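Ribose transcriptional regulator (Enterococcus faecium DO, PDB 4RK1) binds ribose between the two lobes of its periplasmic-binding-protein-like sensor domain and probably regulates transcription as a LacI-family DNA-binding repressor. Local coordinates at residues 224-229 with 271-276; 108-113 with 147-152; 30-35 with 245-250. All blocks are in the same frame, centred on the assembly; numbering follows the deposited sequence.

Interaction 1: residues 224-229 with 271-276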
loop_
_atom_site.group_PDB
_atom_site.type_symbol
_atom_site.label_atom_id
_atom_site.label_comp_id
_atom_site.label_asym_id
_atom_site.label_seq_id
_atom_site.Cartn_x
_atom_site.Cartn_y
_atom_site.Cartn_z
HETATM N N MSE B 224 2.678 2.491 -8.882
HETATM C CA MSE B 224 1.618 3.438 -9.291
HETATM C C MSE B 224 2.067 4.513 -10.256
HETATM O O MSE B 224 1.238 5.047 -11.021
HETATM C CB MSE B 224 0.968 4.038 -8.036
HETATM C CG MSE B 224 -0.352 4.760 -8.295
HETATM SE SE MSE B 224 -1.786 3.475 -8.743
HETATM C CE MSE B 224 -3.004 4.639 -9.770
ATOM N N CYS B 225 3.363 4.834 -10.260
ATOM C CA CYS B 225 3.924 5.822 -11.215
ATOM C C CYS B 225 3.561 5.539 -12.673
ATOM O O CYS B 225 3.421 6.455 -13.477
ATOM C CB CYS B 225 5.445 5.861 -11.108
ATOM S SG CYS B 225 6.095 6.618 -9.613
ATOM N N GLU B 226 3.409 4.264 -13.004
ATOM C CA GLU B 226 3.097 3.856 -14.369
ATOM C C GLU B 226 1.600 3.773 -14.672
ATOM O O GLU B 226 1.216 3.506 -15.807
ATOM C CB GLU B 226 3.781 2.512 -14.671
ATOM C CG GLU B 226 5.300 2.625 -14.636
ATOM C CD GLU B 226 6.016 1.510 -15.367
ATOM O OE1 GLU B 226 5.664 0.332 -15.165
ATOM O OE2 GLU B 226 6.940 1.819 -16.142
ATOM N N TYR B 227 0.761 3.985 -13.661
ATOM C CA TYR B 227 -0.674 3.859 -13.811
ATOM C C TYR B 227 -1.389 5.200 -13.808
ATOM O O TYR B 227 -2.553 5.264 -14.153
ATOM C CB TYR B 227 -1.246 2.926 -12.728
ATOM C CG TYR B 227 -0.773 1.503 -12.906
ATOM C CD1 TYR B 227 0.485 1.112 -12.476
ATOM C CD2 TYR B 227 -1.574 0.550 -13.539
ATOM C CE1 TYR B 227 0.944 -0.182 -12.660
ATOM C CE2 TYR B 227 -1.119 -0.741 -13.729
ATOM C CZ TYR B 227 0.131 -1.105 -13.286
ATOM O OH TYR B 227 0.565 -2.404 -13.483
ATOM N N ILE B 228 -0.711 6.266 -13.401
ATOM C CA ILE B 228 -1.290 7.599 -13.522
ATOM C C ILE B 228 -0.941 8.214 -14.868
ATOM O O ILE B 228 -0.098 7.699 -15.597
ATOM C CB ILE B 228 -0.854 8.541 -12.380
ATOM C CG1 ILE B 228 0.675 8.699 -12.342
ATOM C CG2 ILE B 228 -1.408 8.037 -11.063
ATOM C CD1 ILE B 228 1.145 9.639 -11.262
ATOM N N LYS B 229 -1.595 9.326 -15.181
ATOM C CA LYS B 229 -1.428 9.987 -16.475
ATOM C C LYS B 229 -1.299 11.493 -16.243
ATOM O O LYS B 229 -2.162 12.087 -15.618
ATOM C CB LYS B 229 -2.623 9.667 -17.384
ATOM C CG LYS B 229 -2.545 10.274 -18.771
ATOM C CD LYS B 229 -3.604 9.677 -19.681
ATOM C CE LYS B 229 -3.837 10.533 -20.917
ATOM N NZ LYS B 229 -4.587 9.782 -21.963
ATOM N N GLU B 271 14.232 7.778 -13.749
ATOM C CA GLU B 271 13.204 7.135 -14.582
ATOM C C GLU B 271 12.435 8.223 -15.301
ATOM O O GLU B 271 11.562 8.873 -14.719
ATOM C CB GLU B 271 12.252 6.272 -13.744
ATOM C CG GLU B 271 12.888 5.088 -13.052
ATOM C CD GLU B 271 13.419 4.036 -14.013
ATOM O OE1 GLU B 271 12.973 4.003 -15.172
ATOM O OE2 GLU B 271 14.288 3.236 -13.608
ATOM N N LYS B 272 12.779 8.430 -16.568
ATOM C CA LYS B 272 12.230 9.526 -17.336
ATOM C C LYS B 272 10.917 9.114 -17.958
ATOM O O LYS B 272 10.868 8.200 -18.780
ATOM C CB LYS B 272 13.200 9.966 -18.438
ATOM C CG LYS B 272 12.815 11.305 -19.048
ATOM C CD LYS B 272 13.765 11.738 -20.152
ATOM C CE LYS B 272 13.225 12.969 -20.864
ATOM N NZ LYS B 272 14.166 13.502 -21.884
ATOM N N ARG B 273 9.848 9.802 -17.579
ATOM C CA ARG B 273 8.541 9.502 -18.129
ATOM C C ARG B 273 7.970 10.785 -18.726
ATOM O O ARG B 273 8.639 11.402 -19.562
ATOM C CB ARG B 273 7.648 8.797 -17.089
ATOM C CG ARG B 273 8.271 7.508 -16.570
ATOM C CD ARG B 273 7.248 6.561 -15.978
ATOM N NE ARG B 273 7.866 5.326 -15.525
ATOM C CZ ARG B 273 8.300 5.087 -14.294
ATOM N NH1 ARG B 273 8.192 5.993 -13.313
ATOM N NH2 ARG B 273 8.847 3.916 -14.034
ATOM N N PHE B 274 6.785 11.218 -18.309
ATOM C CA PHE B 274 6.071 12.248 -19.068
ATOM C C PHE B 274 5.512 13.387 -18.237
ATOM O O PHE B 274 4.673 14.153 -18.717
ATOM C CB PHE B 274 4.979 11.563 -19.883
ATOM C CG PHE B 274 5.530 10.686 -20.967
ATOM C CD1 PHE B 274 6.010 11.242 -22.142
ATOM C CD2 PHE B 274 5.627 9.312 -20.792
ATOM C CE1 PHE B 274 6.551 10.441 -23.139
ATOM C CE2 PHE B 274 6.163 8.505 -21.786
ATOM C CZ PHE B 274 6.621 9.073 -22.963
ATOM N N SER B 275 6.026 13.540 -17.020
ATOM C CA SER B 275 5.542 14.560 -16.099
ATOM C C SER B 275 6.449 15.784 -16.062
ATOM O O SER B 275 6.208 16.700 -15.276
ATOM C CB SER B 275 5.376 13.987 -14.689
ATOM O OG SER B 275 6.601 13.531 -14.157
ATOM N N THR B 276 7.478 15.815 -16.908
ATOM C CA THR B 276 8.324 17.007 -17.042
ATOM C C THR B 276 8.436 17.429 -18.494
ATOM O O THR B 276 8.299 16.610 -19.399
ATOM C CB THR B 276 9.759 16.802 -16.484
ATOM O OG1 THR B 276 10.493 15.892 -17.321
ATOM C CG2 THR B 276 9.716 16.274 -15.072
HETATM O O HOH W 1 7.183 3.889 -18.045
#
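Cys225 meets Arg273 through its methylene: CB lies 3.5 Å from Arg273 NH1, approaching the guanidinium obliquely. Glu226, the last residue of the 3-10 turn, sends an extended chain across that of Arg273 at about a right angle. Its CG sits over one face of the guanidinium, 3.8 Å from Arg273 NE, while Glu271 CB lies over the opposite face. Glu226 OE2 comes to 3.5 Å from Arg273 NH2, a salt bridge with no direct hydrogen bond, the carboxylate and guanidinium planes 68° apart. A water bridges the pair: it donates to Glu226 OE2 at 2.8 Å and accepts from Arg273 NE at 3.0 Å, lying at the guanidinium edge, in its plane. Further along, Tyr227 and Ile228 turn to the second subunit, where Tyr227 makes a cation-pi contact with Arg201 of that subunit. The firmer polar partners of Arg273 lie outside the pair of segments: NH1 donates to Leu232 O and NH2 to Asn221 OD1. The guanidinium is thus fixed by two acceptors and a water, and Glu226 adds mainly electrostatic attraction and packing. The chemistry implies a partly hydrated ion pair that joins the C-terminal tail to a loop at the dimer interface.

Interaction 2: residues 108-113 with 147-152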
loop_
_atom_site.group_PDB
_atom_site.type_symbol
_atom_site.label_atom_id
_atom_site.label_comp_id
_atom_site.label_asym_id
_atom_site.label_seq_id
_atom_site.Cartn_x
_atom_site.Cartn_y
_atom_site.Cartn_z
ATOM N N ASP B 108 21.356 5.572 -2.494
ATOM C CA ASP B 108 22.119 6.814 -2.660
ATOM C C ASP B 108 21.203 8.029 -2.777
ATOM O O ASP B 108 20.957 8.547 -3.870
ATOM C CB ASP B 108 23.038 6.711 -3.890
ATOM C CG ASP B 108 24.199 7.693 -3.836
ATOM O OD1 ASP B 108 24.111 8.747 -3.142
ATOM O OD2 ASP B 108 25.212 7.405 -4.506
ATOM N N ASP B 109 20.722 8.483 -1.625
ATOM C CA ASP B 109 19.801 9.607 -1.535
ATOM C C ASP B 109 20.361 10.914 -2.092
ATOM O O ASP B 109 19.657 11.632 -2.809
ATOM C CB ASP B 109 19.400 9.814 -0.071
ATOM C CG ASP B 109 18.591 8.647 0.467
ATOM O OD1 ASP B 109 17.464 8.461 -0.018
ATOM O OD2 ASP B 109 19.090 7.915 1.345
ATOM N N PHE B 110 21.603 11.240 -1.734
ATOM C CA PHE B 110 22.241 12.483 -2.220
ATOM C C PHE B 110 22.264 12.492 -3.753
ATOM O O PHE B 110 21.839 13.460 -4.405
ATOM C CB PHE B 110 23.662 12.619 -1.658
ATOM C CG PHE B 110 24.331 13.933 -1.992
ATOM C CD1 PHE B 110 25.028 14.087 -3.183
ATOM C CD2 PHE B 110 24.270 15.006 -1.114
ATOM C CE1 PHE B 110 25.642 15.294 -3.499
ATOM C CE2 PHE B 110 24.895 16.214 -1.417
ATOM C CZ PHE B 110 25.573 16.356 -2.617
ATOM N N ARG B 111 22.729 11.391 -4.324
ATOM C CA ARG B 111 22.763 11.236 -5.767
ATOM C C ARG B 111 21.378 11.391 -6.376
ATOM O O ARG B 111 21.218 12.081 -7.382
ATOM C CB ARG B 111 23.361 9.875 -6.139
ATOM C CG ARG B 111 23.355 9.533 -7.619
ATOM C CD ARG B 111 24.290 10.406 -8.441
ATOM N NE ARG B 111 24.349 9.973 -9.836
ATOM C CZ ARG B 111 25.016 10.612 -10.799
ATOM N NH1 ARG B 111 25.697 11.722 -10.532
ATOM N NH2 ARG B 111 24.991 10.143 -12.036
ATOM N N GLY B 112 20.378 10.737 -5.791
ATOM C CA GLY B 112 19.024 10.833 -6.311
ATOM C C GLY B 112 18.482 12.254 -6.325
ATOM O O GLY B 112 17.871 12.678 -7.301
ATOM N N GLY B 113 18.701 12.996 -5.245
ATOM C CA GLY B 113 18.275 14.399 -5.204
ATOM C C GLY B 113 19.014 15.238 -6.244
ATOM O O GLY B 113 18.436 16.090 -6.914
ATOM N N PHE B 147 19.890 17.758 -4.097
ATOM C CA PHE B 147 19.156 18.682 -4.944
ATOM C C PHE B 147 19.768 20.089 -4.892
ATOM O O PHE B 147 19.895 20.762 -5.919
ATOM C CB PHE B 147 17.699 18.725 -4.517
ATOM C CG PHE B 147 16.820 19.472 -5.456
ATOM C CD1 PHE B 147 16.272 18.834 -6.556
ATOM C CD2 PHE B 147 16.527 20.810 -5.240
ATOM C CE1 PHE B 147 15.441 19.510 -7.422
ATOM C CE2 PHE B 147 15.703 21.492 -6.114
ATOM C CZ PHE B 147 15.170 20.843 -7.207
ATOM N N LYS B 148 20.147 20.525 -3.700
ATOM C CA LYS B 148 20.801 21.831 -3.542
ATOM C C LYS B 148 22.171 21.885 -4.209
ATOM O O LYS B 148 22.582 22.929 -4.698
ATOM C CB LYS B 148 20.920 22.202 -2.066
ATOM C CG LYS B 148 19.600 22.631 -1.445
ATOM C CD LYS B 148 19.725 22.788 0.061
ATOM C CE LYS B 148 18.492 23.461 0.646
ATOM N NZ LYS B 148 18.564 23.576 2.127
ATOM N N SER B 149 22.879 20.761 -4.218
ATOM C CA SER B 149 24.137 20.636 -4.955
ATOM C C SER B 149 23.932 20.880 -6.452
ATOM O O SER B 149 24.750 21.536 -7.088
ATOM C CB SER B 149 24.751 19.250 -4.715
ATOM O OG SER B 149 26.016 19.128 -5.322
ATOM N N ALA B 150 22.837 20.361 -7.012
ATOM C CA ALA B 150 22.480 20.640 -8.398
ATOM C C ALA B 150 22.203 22.128 -8.621
ATOM O O ALA B 150 22.644 22.700 -9.610
ATOM C CB ALA B 150 21.284 19.800 -8.836
ATOM N N LEU B 151 21.487 22.761 -7.696
ATOM C CA LEU B 151 21.267 24.205 -7.776
ATOM C C LEU B 151 22.590 24.978 -7.782
ATOM O O LEU B 151 22.726 25.959 -8.513
ATOM C CB LEU B 151 20.407 24.703 -6.613
ATOM C CG LEU B 151 18.968 24.209 -6.514
ATOM C CD1 LEU B 151 18.334 24.782 -5.256
ATOM C CD2 LEU B 151 18.160 24.580 -7.746
ATOM N N ASP B 152 23.546 24.541 -6.965
ATOM C CA ASP B 152 24.879 25.153 -6.930
ATOM C C ASP B 152 25.572 25.080 -8.283
ATOM O O ASP B 152 26.216 26.034 -8.704
ATOM C CB ASP B 152 25.785 24.473 -5.892
ATOM C CG ASP B 152 25.338 24.713 -4.462
ATOM O OD1 ASP B 152 24.500 25.612 -4.224
ATOM O OD2 ASP B 152 25.842 23.988 -3.576
#
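Gly113 and Phe147 bring the two helices together, their CA atoms 4.4 Å apart. Gly113, with no side chain, lets the main chains approach this closely. Main chain therefore meets main chain: Phe147 CA stands 3.3 Å from Gly113 O in a CA-H...O contact, bent to 128° at the hydrogen. At the start of helix 109-122, Asp108 is the N-cap, and its OD1 accepts from Arg111 N at 3.2 Å, the N-H meeting the carboxylate from well above its plane.

Gly113 O also meets the side chain of Phe147, lying at the edge of its ring, near the ring plane, 3.5 Å from CD1. With CG anti to the backbone N (chi1 -171°), the ring of Phe147 extends beyond this oxygen to meet the ring of Phe189, the planes about 20° apart, and also packs on Leu161. A second, more open touch lies at Phe110, whose CZ reaches 3.7 Å from Ser149 CB. Ser149 comes to that ring obliquely, its CB directed at the other helix. Next along, Ala150 rests on Tyr114, Met118 and Leu121, extending the interface down helix 109-122. Asp109, at the start of helix 109-122, forms a salt bridge through OD1 with Arg143, about one turn before Phe147 and part of the ribose pocket. Close helix packing across a glycine thus joins two neighbouring helices on one flank of a sugar-binding lobe, in the periplasmic-binding-protein fold of LacI-family regulators.

Interaction 3: residues 30-35 with 245-250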
loop_
_atom_site.group_PDB
_atom_site.type_symbol
_atom_site.label_atom_id
_atom_site.label_comp_id
_atom_site.label_asym_id
_atom_site.label_seq_id
_atom_site.Cartn_x
_atom_site.Cartn_y
_atom_site.Cartn_z
ATOM N N GLU B 30 10.381 -10.723 2.535
ATOM C CA GLU B 30 9.667 -12.009 2.584
ATOM C C GLU B 30 10.174 -12.982 1.534
ATOM O O GLU B 30 10.276 -14.184 1.789
ATOM C CB GLU B 30 8.168 -11.805 2.365
ATOM C CG GLU B 30 7.453 -11.153 3.528
ATOM C CD GLU B 30 6.029 -10.776 3.184
ATOM O OE1 GLU B 30 5.680 -10.772 1.982
ATOM O OE2 GLU B 30 5.260 -10.483 4.117
ATOM N N ASP B 31 10.478 -12.456 0.350
ATOM C CA ASP B 31 10.993 -13.247 -0.762
ATOM C C ASP B 31 12.224 -14.059 -0.369
ATOM O O ASP B 31 12.378 -15.201 -0.781
ATOM C CB ASP B 31 11.350 -12.334 -1.934
ATOM C CG ASP B 31 11.874 -13.100 -3.141
ATOM O OD1 ASP B 31 11.076 -13.792 -3.797
ATOM O OD2 ASP B 31 13.072 -12.992 -3.445
ATOM N N ILE B 32 13.099 -13.455 0.424
ATOM C CA ILE B 32 14.307 -14.115 0.872
ATOM C C ILE B 32 14.052 -14.983 2.104
ATOM O O ILE B 32 14.497 -16.126 2.168
ATOM C CB ILE B 32 15.403 -13.070 1.183
ATOM C CG1 ILE B 32 15.762 -12.272 -0.080
ATOM C CG2 ILE B 32 16.624 -13.727 1.813
ATOM C CD1 ILE B 32 16.204 -13.097 -1.275
ATOM N N LEU B 33 13.352 -14.441 3.095
ATOM C CA LEU B 33 13.167 -15.151 4.355
ATOM C C LEU B 33 12.309 -16.408 4.198
ATOM O O LEU B 33 12.580 -17.419 4.846
ATOM C CB LEU B 33 12.561 -14.228 5.410
ATOM C CG LEU B 33 13.437 -13.040 5.841
ATOM C CD1 LEU B 33 12.796 -12.309 7.007
ATOM C CD2 LEU B 33 14.846 -13.477 6.194
ATOM N N TYR B 34 11.291 -16.339 3.343
ATOM C CA TYR B 34 10.403 -17.481 3.054
ATOM C C TYR B 34 11.193 -18.727 2.661
ATOM O O TYR B 34 10.869 -19.829 3.088
ATOM C CB TYR B 34 9.411 -17.120 1.936
ATOM C CG TYR B 34 8.561 -18.265 1.424
ATOM C CD1 TYR B 34 7.437 -18.695 2.126
ATOM C CD2 TYR B 34 8.869 -18.908 0.223
ATOM C CE1 TYR B 34 6.653 -19.738 1.657
ATOM C CE2 TYR B 34 8.091 -19.952 -0.253
ATOM C CZ TYR B 34 6.984 -20.362 0.466
ATOM O OH TYR B 34 6.207 -21.397 -0.001
ATOM N N LYS B 35 12.240 -18.540 1.868
ATOM C CA LYS B 35 13.064 -19.650 1.390
ATOM C C LYS B 35 13.869 -20.341 2.494
ATOM O O LYS B 35 14.305 -21.472 2.309
ATOM C CB LYS B 35 14.003 -19.179 0.272
ATOM C CG LYS B 35 13.289 -18.869 -1.037
ATOM C CD LYS B 35 14.267 -18.543 -2.157
ATOM C CE LYS B 35 14.790 -17.119 -2.055
ATOM N NZ LYS B 35 16.059 -16.931 -2.810
ATOM N N THR B 245 18.061 -7.519 0.041
ATOM C CA THR B 245 19.419 -7.326 0.538
ATOM C C THR B 245 19.430 -7.258 2.049
ATOM O O THR B 245 20.267 -7.894 2.706
ATOM C CB THR B 245 20.062 -6.059 -0.064
ATOM O OG1 THR B 245 20.029 -6.146 -1.486
ATOM C CG2 THR B 245 21.491 -5.918 0.373
ATOM N N SER B 246 18.478 -6.523 2.610
ATOM C CA SER B 246 18.339 -6.452 4.071
ATOM C C SER B 246 18.094 -7.842 4.668
ATOM O O SER B 246 18.696 -8.212 5.682
ATOM C CB SER B 246 17.248 -5.437 4.472
ATOM O OG SER B 246 15.944 -5.967 4.308
ATOM N N ALA B 247 17.271 -8.651 4.008
ATOM C CA ALA B 247 16.998 -9.996 4.512
ATOM C C ALA B 247 18.225 -10.911 4.394
ATOM O O ALA B 247 18.517 -11.681 5.321
ATOM C CB ALA B 247 15.808 -10.612 3.783
ATOM N N LYS B 248 18.921 -10.847 3.258
ATOM C CA LYS B 248 20.135 -11.657 3.053
ATOM C C LYS B 248 21.224 -11.303 4.078
ATOM O O LYS B 248 21.854 -12.190 4.647
ATOM C CB LYS B 248 20.699 -11.486 1.636
ATOM C CG LYS B 248 19.882 -12.147 0.541
ATOM C CD LYS B 248 20.442 -11.809 -0.834
ATOM C CE LYS B 248 19.969 -12.794 -1.891
ATOM N NZ LYS B 248 20.193 -12.275 -3.269
ATOM N N LEU B 249 21.435 -10.012 4.314
ATOM C CA LEU B 249 22.375 -9.587 5.345
ATOM C C LEU B 249 22.016 -10.181 6.704
ATOM O O LEU B 249 22.900 -10.631 7.439
ATOM C CB LEU B 249 22.408 -8.072 5.468
ATOM C CG LEU B 249 23.204 -7.310 4.420
ATOM C CD1 LEU B 249 22.919 -5.831 4.569
ATOM C CD2 LEU B 249 24.696 -7.578 4.555
ATOM N N LEU B 250 20.726 -10.180 7.046
ATOM C CA LEU B 250 20.295 -10.708 8.345
ATOM C C LEU B 250 20.531 -12.210 8.447
ATOM O O LEU B 250 21.035 -12.673 9.460
ATOM C CB LEU B 250 18.837 -10.378 8.649
ATOM C CG LEU B 250 18.325 -10.715 10.054
ATOM C CD1 LEU B 250 19.219 -10.157 11.150
ATOM C CD2 LEU B 250 16.916 -10.179 10.226
#
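Ile32 and Ala247 form the centre of an apolar contact between two helices, their CA atoms 6.1 Å apart. The short methyl of Ala247 lets the backbones come this near: its CB lies 3.6 Å from Ile32 CB, the branch point itself, and 3.8 Å from Ile32 CG2. Leu33 adds its own branch, with CD2 at 3.9 Å from the same Ala247 CB. That methyl is therefore held between successive residues of one helix, Ile32 and Leu33.

The aliphatic part of a charged residue supplies the second kind of packing. Lys248 runs extended across Ile32 at about a right angle and meets both of its branches. Its CG touches Ile32 CG2 at 3.8 Å, and farther out its CE lies 3.8 Å from Ile32 CD1. Ile32 can serve both partners because CG2 is anti to the backbone N while CG1 lies beside that N (chi1 -62°) and carries CD1 to Lys248 CE. No hydrogen bond joins the two segments. A polar link lies one residue before 245-250, where Asp31 OD2 accepts from Gln244 NE2.

Around this core, Leu251 continues the seam by touching both Ile32 and Leu33, and Ile29 packs on Ser246 and Ala247 from the preceding turn of helix 20-33. Helix 239-255 turns other residues, Thr245, Ser246 and Leu249, to Val105 of strand 103-107, so helix 239-255 packs on helix 20-33 with one side and on strand 103-107 with another.

From the N terminus, helix 20-33 provides the first half of interaction 3, which stays open until helix 239-255 returns some 210 residues later, joining two helices of one lobe. Within that long loop interaction 2 opens at 108-113 and closes at 147-152, binding two helices of the other lobe. Interaction 1 opens next, at 224-229, before interaction 3 has closed, and closes at 271-276, where strand 263-271 ends; the two cross. It ties the loop between strands 215-218 and 233-236 to the chain beyond. Interactions 1 and 2 follow in series, their centres 21 Å apart; interaction 3 is centred 30 Å from each. None touches another, but interactions 1 and 3 both contact the second subunit.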